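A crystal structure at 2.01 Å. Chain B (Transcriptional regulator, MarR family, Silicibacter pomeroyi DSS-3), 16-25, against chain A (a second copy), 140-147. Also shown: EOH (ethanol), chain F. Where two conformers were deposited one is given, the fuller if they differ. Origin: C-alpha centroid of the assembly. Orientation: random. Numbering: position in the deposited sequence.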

# COMPACT_ATOMS: atom_id res chain seq x y z
N GLN B 16 -4.94 -8.31 -1.54
CA GLN B 16 -5.51 -7.38 -2.53
C GLN B 16 -6.00 -6.07 -1.89
O GLN B 16 -6.03 -5.04 -2.56
CB GLN B 16 -6.67 -8.05 -3.24
CG GLN B 16 -6.31 -9.01 -4.36
CD GLN B 16 -7.57 -9.47 -5.05
OE1 GLN B 16 -8.50 -10.00 -4.40
NE2 GLN B 16 -7.63 -9.28 -6.37
N ALA B 17 -6.38 -6.11 -0.60
CA ALA B 17 -6.87 -4.88 0.08
C ALA B 17 -5.73 -3.92 0.42
O ALA B 17 -5.98 -2.80 0.81
CB ALA B 17 -7.66 -5.23 1.37
N THR B 18 -4.48 -4.36 0.29
CA THR B 18 -3.33 -3.52 0.63
C THR B 18 -3.34 -2.19 -0.15
O THR B 18 -3.07 -1.14 0.41
CB THR B 18 -1.98 -4.24 0.37
OG1 THR B 18 -2.01 -5.56 0.94
CG2 THR B 18 -0.81 -3.45 1.03
N ARG B 19 -3.59 -2.26 -1.45
CA ARG B 19 -3.63 -1.04 -2.26
C ARG B 19 -4.74 -0.04 -1.84
O ARG B 19 -4.43 1.13 -1.57
CB ARG B 19 -3.69 -1.40 -3.76
CG ARG B 19 -3.67 -0.21 -4.72
CD ARG B 19 -3.63 -0.78 -6.16
NE ARG B 19 -3.61 0.23 -7.21
CZ ARG B 19 -4.65 0.55 -8.01
NH1 ARG B 19 -5.84 -0.05 -7.87
NH2 ARG B 19 -4.50 1.47 -8.96
N PRO B 20 -6.03 -0.47 -1.78
CA PRO B 20 -7.01 0.50 -1.23
C PRO B 20 -6.75 0.89 0.24
O PRO B 20 -6.98 2.04 0.59
CB PRO B 20 -8.39 -0.21 -1.38
CG PRO B 20 -8.05 -1.67 -1.65
CD PRO B 20 -6.67 -1.72 -2.25
N LEU B 21 -6.24 -0.02 1.06
CA LEU B 21 -5.85 0.33 2.44
C LEU B 21 -4.86 1.52 2.49
O LEU B 21 -5.05 2.47 3.25
CB LEU B 21 -5.25 -0.87 3.17
CG LEU B 21 -4.76 -0.64 4.62
CD1 LEU B 21 -5.83 -0.03 5.54
CD2 LEU B 21 -4.22 -1.93 5.24
N LEU B 22 -3.81 1.45 1.68
CA LEU B 22 -2.79 2.49 1.67
C LEU B 22 -3.38 3.84 1.24
O LEU B 22 -3.10 4.85 1.87
CB LEU B 22 -1.61 2.09 0.75
CG LEU B 22 -0.43 3.08 0.68
CD1 LEU B 22 0.18 3.31 2.07
CD2 LEU B 22 0.63 2.56 -0.31
N ARG B 23 -4.19 3.85 0.18
CA ARG B 23 -4.95 5.04 -0.25
C ARG B 23 -5.85 5.60 0.87
O ARG B 23 -5.91 6.83 1.07
CB ARG B 23 -5.79 4.68 -1.49
CG ARG B 23 -6.60 5.82 -2.12
CD ARG B 23 -7.71 5.24 -3.00
NE ARG B 23 -8.72 4.56 -2.17
CZ ARG B 23 -9.37 3.45 -2.52
NH1 ARG B 23 -9.12 2.85 -3.69
NH2 ARG B 23 -10.25 2.94 -1.66
N ASN B 24 -6.54 4.72 1.60
CA ASN B 24 -7.42 5.14 2.72
C ASN B 24 -6.64 5.68 3.94
O ASN B 24 -7.06 6.67 4.58
CB ASN B 24 -8.35 4.01 3.15
CG ASN B 24 -9.36 3.59 2.04
OD1 ASN B 24 -9.47 4.23 0.98
ND2 ASN B 24 -10.03 2.48 2.25
N ILE B 25 -5.53 5.03 4.27
CA ILE B 25 -4.66 5.52 5.33
C ILE B 25 -4.25 6.95 4.98
O ILE B 25 -4.39 7.84 5.80
CB ILE B 25 -3.41 4.65 5.49
CG1 ILE B 25 -3.77 3.26 6.05
CG2 ILE B 25 -2.37 5.32 6.42
CD1 ILE B 25 -2.65 2.23 5.89
C1 EOH F . -2.34 -5.28 -4.55
C2 EOH F . -2.83 -4.52 -5.80
O EOH F . -2.86 -4.73 -3.33
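Chain A (140-147) ALTRFFAD

Chain A 140-147 is helical throughout, part of a longer helix that extends beyond both ends, with backbone bonds such as A:Ala146 N to A:Thr142 O at 3.0 Å. The chain B stretch is helical through B:Ile25, and the helix continues later in the chain. The two helices run in broadly the same direction, their axes crossing at 31° and approaching to 8.2 Å. Two CA pairs fix the register: B:Leu21 CA lies 4.7 Å from A:Thr142 CA, and B:Asn24 CA lies 5.1 Å from A:Ala146 CA. The small side chains of threonine and alanine are in keeping with so close an approach.

B:Asn24, its CA-to-CB bond directed toward chain A, makes the hydrogen bond between the stretches: its ND2 donates to A:Thr142 O at 3.0 Å. That carbonyl already accepts the helical bond from A:Ala146 N, so the amide adds a second donor without breaking the helix. The carbonyl oxygen of the B:Asn24 side chain is also occupied: B:Arg23 NE and NH2 donate hydrogen bonds to B:Asn24 OD1 at 3.3 and 3.0 Å. An asparagine can thus be buried here with a hydrogen-bond partner at each polar end of its side chain. A:Ala146 CB packs 3.5 Å from B:Asn24 ND2.

One turn earlier, A:Thr142 presents a compact, branched side chain, with OG1 3.7 Å from B:Leu21 CB and 4.0 Å from B:Ala17 CB. The methyl of B:Ala17 points toward chain A and fills little space.

The apolar part gathers around A:Phe145, whose CA-to-CB bond points toward chain B. Its flat ring offers a broad apolar face for an aliphatic CH2: B:Ile25 CG1 lies 3.9 Å from the A:Phe145 ring centroid, a CH-pi contact. B:Leu21 (chi1 t, chi2 p) points sideways from CA to CB, but its length brings CD1 to the ring edge, 3.7 Å from A:Phe145 CD2 and 4.0 Å from A:Leu141 CB.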

# COMPACT_ATOMS: atom_id res chain seq x y z
N ALA A 140 -11.24 -4.68 8.11
CA ALA A 140 -11.78 -3.72 9.07
C ALA A 140 -11.00 -2.42 9.08
O ALA A 140 -11.60 -1.36 9.10
CB ALA A 140 -11.83 -4.33 10.50
N LEU A 141 -9.67 -2.49 9.02
CA LEU A 141 -8.86 -1.29 8.87
C LEU A 141 -9.14 -0.52 7.60
O LEU A 141 -9.19 0.71 7.62
CB LEU A 141 -7.35 -1.60 8.89
CG LEU A 141 -6.71 -1.83 10.27
CD1 LEU A 141 -5.30 -2.33 10.02
CD2 LEU A 141 -6.71 -0.56 11.16
N THR A 142 -9.27 -1.23 6.48
CA THR A 142 -9.59 -0.58 5.19
C THR A 142 -10.86 0.27 5.32
O THR A 142 -10.88 1.43 4.93
CB THR A 142 -9.71 -1.62 4.08
OG1 THR A 142 -8.48 -2.36 4.04
CG2 THR A 142 -9.93 -0.93 2.71
N ARG A 143 -11.90 -0.31 5.89
CA ARG A 143 -13.16 0.34 6.19
C ARG A 143 -13.00 1.53 7.15
O ARG A 143 -13.59 2.59 6.96
CB ARG A 143 -14.02 -0.66 6.95
CG ARG A 143 -15.45 -0.77 6.58
CD ARG A 143 -15.62 -2.18 5.95
NE ARG A 143 -14.47 -2.45 5.09
CZ ARG A 143 -14.22 -3.58 4.41
NH1 ARG A 143 -13.10 -3.65 3.66
NH2 ARG A 143 -15.06 -4.65 4.48
N PHE A 144 -12.26 1.30 8.24
CA PHE A 144 -12.05 2.29 9.28
C PHE A 144 -11.43 3.58 8.71
O PHE A 144 -11.89 4.68 8.98
CB PHE A 144 -11.19 1.67 10.40
CG PHE A 144 -10.87 2.64 11.49
CD1 PHE A 144 -11.83 2.98 12.45
CD2 PHE A 144 -9.63 3.24 11.54
CE1 PHE A 144 -11.51 3.90 13.46
CE2 PHE A 144 -9.32 4.14 12.54
CZ PHE A 144 -10.26 4.47 13.48
N PHE A 145 -10.37 3.43 7.91
CA PHE A 145 -9.71 4.59 7.33
C PHE A 145 -10.57 5.23 6.22
O PHE A 145 -10.61 6.46 6.10
CB PHE A 145 -8.32 4.19 6.80
CG PHE A 145 -7.35 3.87 7.90
CD1 PHE A 145 -7.06 4.82 8.87
CD2 PHE A 145 -6.72 2.63 7.94
CE1 PHE A 145 -6.13 4.51 9.91
CE2 PHE A 145 -5.81 2.32 8.93
CZ PHE A 145 -5.50 3.26 9.92
N ALA A 146 -11.27 4.39 5.44
CA ALA A 146 -12.24 4.93 4.47
C ALA A 146 -13.23 5.86 5.14
O ALA A 146 -13.49 6.98 4.64
CB ALA A 146 -12.96 3.80 3.72
N ASP A 147 -13.76 5.43 6.29
CA ASP A 147 -14.74 6.21 7.03
C ASP A 147 -14.16 7.50 7.59
O ASP A 147 -14.83 8.55 7.53
CB ASP A 147 -15.38 5.42 8.18
CG ASP A 147 -16.29 4.31 7.68
OD1 ASP A 147 -16.63 4.29 6.47
OD2 ASP A 147 -16.65 3.43 8.51